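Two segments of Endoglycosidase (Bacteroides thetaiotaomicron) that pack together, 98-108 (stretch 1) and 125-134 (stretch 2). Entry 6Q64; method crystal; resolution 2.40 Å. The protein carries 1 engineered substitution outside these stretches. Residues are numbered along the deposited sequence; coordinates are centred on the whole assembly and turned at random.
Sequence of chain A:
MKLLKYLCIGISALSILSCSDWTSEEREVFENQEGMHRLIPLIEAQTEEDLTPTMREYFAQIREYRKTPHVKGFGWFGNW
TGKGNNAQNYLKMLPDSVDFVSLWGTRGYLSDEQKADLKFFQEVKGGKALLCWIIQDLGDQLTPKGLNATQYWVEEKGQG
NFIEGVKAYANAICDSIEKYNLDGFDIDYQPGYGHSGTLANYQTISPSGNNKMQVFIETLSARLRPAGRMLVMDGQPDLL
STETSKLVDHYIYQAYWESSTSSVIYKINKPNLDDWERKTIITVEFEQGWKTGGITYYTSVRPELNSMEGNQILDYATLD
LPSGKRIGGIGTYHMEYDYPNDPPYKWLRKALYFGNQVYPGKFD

Stretch 1 98-108: VDFVSLWGTRG
Stretch 2, residues 125-134: KGGKALLCWI

Strand 100-102 runs parallel to strand 128-134, with loop before and after it in stretch 1; the axes are 4.7 Å apart at closest approach and 19° from exact alignment. Val 101 pairs with Ala 129 (CA–CA 5.0 Å) and Ser 102 with Leu 130 (CA–CA 4.7 Å), on extended backbones (phi/psi -152/150 at Val 101, -110/138 at Leu 130). Val 101 straddles Ala 129, and Leu 130 in turn straddles Ser 102: Val 101 N donates to Lys 128 O (2.8 Å), Leu 130 N to Val 101 O (2.8 Å), and Leu 103 N to Leu 130 O (3.0 Å, 168°). Lys 128 N to Asp 99 O is weak at 3.4 Å.

Strand alternation puts Phe 100, Ser 102 and Leu 130 on one face, Val 101 and Ala 129 on the other. Phe 100 (chi1 p, 77°; chi2 -77°) brings CE2 to 3.8 Å from CD1 of Leu 130 (m,t), an apolar contact. Ser 102 is m, its OG 3.7 Å from Leu 130 CB and hydrogen-bonded elsewhere in the structure. Cys 132 (t) points toward stretch 1, its CB 4.1 Å from Ser 102 CB. Leu 103, also m,t, reaches CD1 to Ala 129 CB (4.1 Å).

Arg 107 starts away, but its chain (chi1 -131°, chi2 45°, chi3 101°, chi4 -145°) returns, laying aliphatic Arg 107 CD 3.6 Å from Trp 133 CE3; Trp 133 (chi1 p, chi2 69°) sets CB over one guanidinium face. Arg 107 NH1 makes a weak hydrogen bond to Thr 106 O (3.1 Å).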

# COMPACT_ATOMS: atom_id res chain seq x y z
N VAL A 98 -8.08 -8.68 -2.23
CA VAL A 98 -7.04 -7.75 -1.72
C VAL A 98 -5.68 -8.44 -1.74
O VAL A 98 -5.56 -9.47 -1.10
CB VAL A 98 -7.40 -7.29 -0.30
CG1 VAL A 98 -6.18 -6.79 0.43
CG2 VAL A 98 -8.48 -6.23 -0.32
N ASP A 99 -4.68 -7.84 -2.40
CA ASP A 99 -3.32 -8.43 -2.57
C ASP A 99 -2.40 -8.03 -1.43
O ASP A 99 -1.65 -8.91 -0.96
CB ASP A 99 -2.68 -7.97 -3.87
CG ASP A 99 -3.43 -8.59 -5.02
OD1 ASP A 99 -3.28 -9.80 -5.20
OD2 ASP A 99 -4.22 -7.88 -5.64
N PHE A 100 -2.46 -6.77 -1.01
CA PHE A 100 -1.64 -6.29 0.13
C PHE A 100 -2.26 -5.03 0.74
O PHE A 100 -3.17 -4.44 0.17
CB PHE A 100 -0.19 -6.04 -0.31
CG PHE A 100 0.05 -4.77 -1.10
CD1 PHE A 100 -0.30 -4.69 -2.44
CD2 PHE A 100 0.63 -3.66 -0.51
CE1 PHE A 100 -0.07 -3.53 -3.16
CE2 PHE A 100 0.85 -2.50 -1.23
CZ PHE A 100 0.51 -2.43 -2.56
N VAL A 101 -1.71 -4.60 1.86
CA VAL A 101 -2.36 -3.54 2.66
C VAL A 101 -1.27 -2.79 3.41
O VAL A 101 -0.20 -3.38 3.73
CB VAL A 101 -3.40 -4.25 3.55
CG1 VAL A 101 -3.33 -3.87 5.02
CG2 VAL A 101 -4.82 -4.12 3.01
N SER A 102 -1.54 -1.52 3.65
CA SER A 102 -0.72 -0.65 4.53
C SER A 102 -1.49 -0.40 5.82
O SER A 102 -2.67 -0.01 5.72
CB SER A 102 -0.36 0.62 3.83
OG SER A 102 0.75 0.39 2.97
N LEU A 103 -0.83 -0.60 6.95
CA LEU A 103 -1.43 -0.50 8.30
C LEU A 103 -1.35 0.96 8.78
O LEU A 103 -0.34 1.34 9.39
CB LEU A 103 -0.68 -1.46 9.23
CG LEU A 103 -0.65 -2.90 8.73
CD1 LEU A 103 0.37 -3.73 9.50
CD2 LEU A 103 -2.02 -3.52 8.81
N TRP A 104 -2.43 1.70 8.52
CA TRP A 104 -2.68 3.05 9.09
C TRP A 104 -2.74 2.95 10.62
O TRP A 104 -3.74 2.38 11.15
CB TRP A 104 -3.94 3.71 8.51
CG TRP A 104 -4.03 5.16 8.86
CD1 TRP A 104 -4.73 5.72 9.89
CD2 TRP A 104 -3.31 6.23 8.23
NE1 TRP A 104 -4.53 7.07 9.92
CE2 TRP A 104 -3.66 7.42 8.92
CE3 TRP A 104 -2.42 6.31 7.14
CZ2 TRP A 104 -3.14 8.67 8.54
CZ3 TRP A 104 -1.91 7.54 6.78
CH2 TRP A 104 -2.27 8.71 7.47
N GLY A 105 -1.69 3.45 11.28
CA GLY A 105 -1.68 3.74 12.72
C GLY A 105 -0.81 2.77 13.50
O GLY A 105 -0.16 3.23 14.47
N THR A 106 -0.78 1.48 13.14
CA THR A 106 -0.09 0.46 13.96
C THR A 106 1.41 0.64 13.78
O THR A 106 1.81 0.97 12.67
CB THR A 106 -0.50 -0.97 13.62
OG1 THR A 106 0.06 -1.20 12.33
CG2 THR A 106 -2.01 -1.17 13.68
N ARG A 107 2.19 0.46 14.84
CA ARG A 107 3.64 0.81 14.91
C ARG A 107 4.41 -0.44 15.33
O ARG A 107 5.19 -0.95 14.54
CB ARG A 107 3.86 1.98 15.88
CG ARG A 107 4.72 3.11 15.32
CD ARG A 107 4.32 3.49 13.89
NE ARG A 107 3.49 4.69 13.76
CZ ARG A 107 2.52 4.87 12.85
NH1 ARG A 107 2.18 3.92 11.98
NH2 ARG A 107 1.87 6.01 12.83
N GLY A 108 4.18 -0.90 16.55
CA GLY A 108 4.81 -2.12 17.08
C GLY A 108 3.92 -2.74 18.12
O GLY A 108 2.68 -2.65 17.97
N LYS A 125 -4.14 -17.13 2.70
CA LYS A 125 -4.40 -16.07 1.71
C LYS A 125 -3.01 -15.69 1.20
O LYS A 125 -2.04 -15.95 1.93
CB LYS A 125 -5.14 -14.94 2.42
CG LYS A 125 -6.48 -15.36 3.00
CD LYS A 125 -7.35 -14.19 3.42
CE LYS A 125 -8.73 -14.25 2.82
NZ LYS A 125 -9.37 -12.92 2.85
N GLY A 126 -2.84 -15.11 0.03
CA GLY A 126 -1.43 -14.82 -0.33
C GLY A 126 -1.01 -13.44 0.12
O GLY A 126 -0.29 -12.75 -0.65
N GLY A 127 -1.50 -12.98 1.27
CA GLY A 127 -1.63 -11.54 1.55
C GLY A 127 -0.36 -10.96 2.12
O GLY A 127 0.48 -11.76 2.65
N LYS A 128 -0.20 -9.64 2.05
CA LYS A 128 1.00 -8.94 2.58
C LYS A 128 0.60 -7.66 3.32
O LYS A 128 -0.23 -6.84 2.79
CB LYS A 128 1.97 -8.60 1.45
CG LYS A 128 2.68 -9.78 0.82
CD LYS A 128 3.57 -9.35 -0.32
CE LYS A 128 4.00 -10.49 -1.21
NZ LYS A 128 4.78 -11.48 -0.44
N ALA A 129 1.22 -7.44 4.47
CA ALA A 129 0.93 -6.26 5.32
C ALA A 129 2.19 -5.42 5.47
O ALA A 129 3.27 -5.99 5.81
CB ALA A 129 0.38 -6.71 6.64
N LEU A 130 2.05 -4.12 5.24
CA LEU A 130 3.17 -3.15 5.26
C LEU A 130 3.06 -2.25 6.48
O LEU A 130 1.98 -1.71 6.70
CB LEU A 130 3.09 -2.28 4.01
CG LEU A 130 3.20 -3.01 2.69
CD1 LEU A 130 3.38 -2.00 1.58
CD2 LEU A 130 4.34 -4.02 2.70
N LEU A 131 4.18 -1.99 7.12
CA LEU A 131 4.29 -0.79 7.98
C LEU A 131 4.21 0.44 7.09
O LEU A 131 4.50 0.31 5.92
CB LEU A 131 5.59 -0.84 8.78
CG LEU A 131 5.46 -1.58 10.10
CD1 LEU A 131 6.57 -1.16 11.06
CD2 LEU A 131 4.09 -1.34 10.73
N CYS A 132 3.83 1.57 7.66
CA CYS A 132 3.47 2.80 6.93
C CYS A 132 3.44 3.97 7.88
O CYS A 132 2.95 3.80 8.98
CB CYS A 132 2.08 2.70 6.35
SG CYS A 132 1.64 4.23 5.51
N TRP A 133 3.91 5.13 7.43
CA TRP A 133 3.96 6.40 8.19
C TRP A 133 4.78 7.41 7.38
O TRP A 133 5.59 6.96 6.56
CB TRP A 133 4.54 6.22 9.60
CG TRP A 133 6.00 5.93 9.72
CD1 TRP A 133 7.03 6.78 9.44
CD2 TRP A 133 6.62 4.76 10.29
NE1 TRP A 133 8.23 6.21 9.76
CE2 TRP A 133 8.01 4.96 10.27
CE3 TRP A 133 6.14 3.53 10.78
CZ2 TRP A 133 8.92 4.00 10.73
CZ3 TRP A 133 7.03 2.58 11.24
CH2 TRP A 133 8.41 2.82 11.22
N ILE A 134 4.52 8.69 7.62
CA ILE A 134 5.05 9.84 6.83
C ILE A 134 6.56 9.89 7.05
O ILE A 134 7.00 9.77 8.20
CB ILE A 134 4.39 11.18 7.21
CG1 ILE A 134 3.00 11.32 6.57
CG2 ILE A 134 5.30 12.35 6.83
CD1 ILE A 134 2.17 12.43 7.18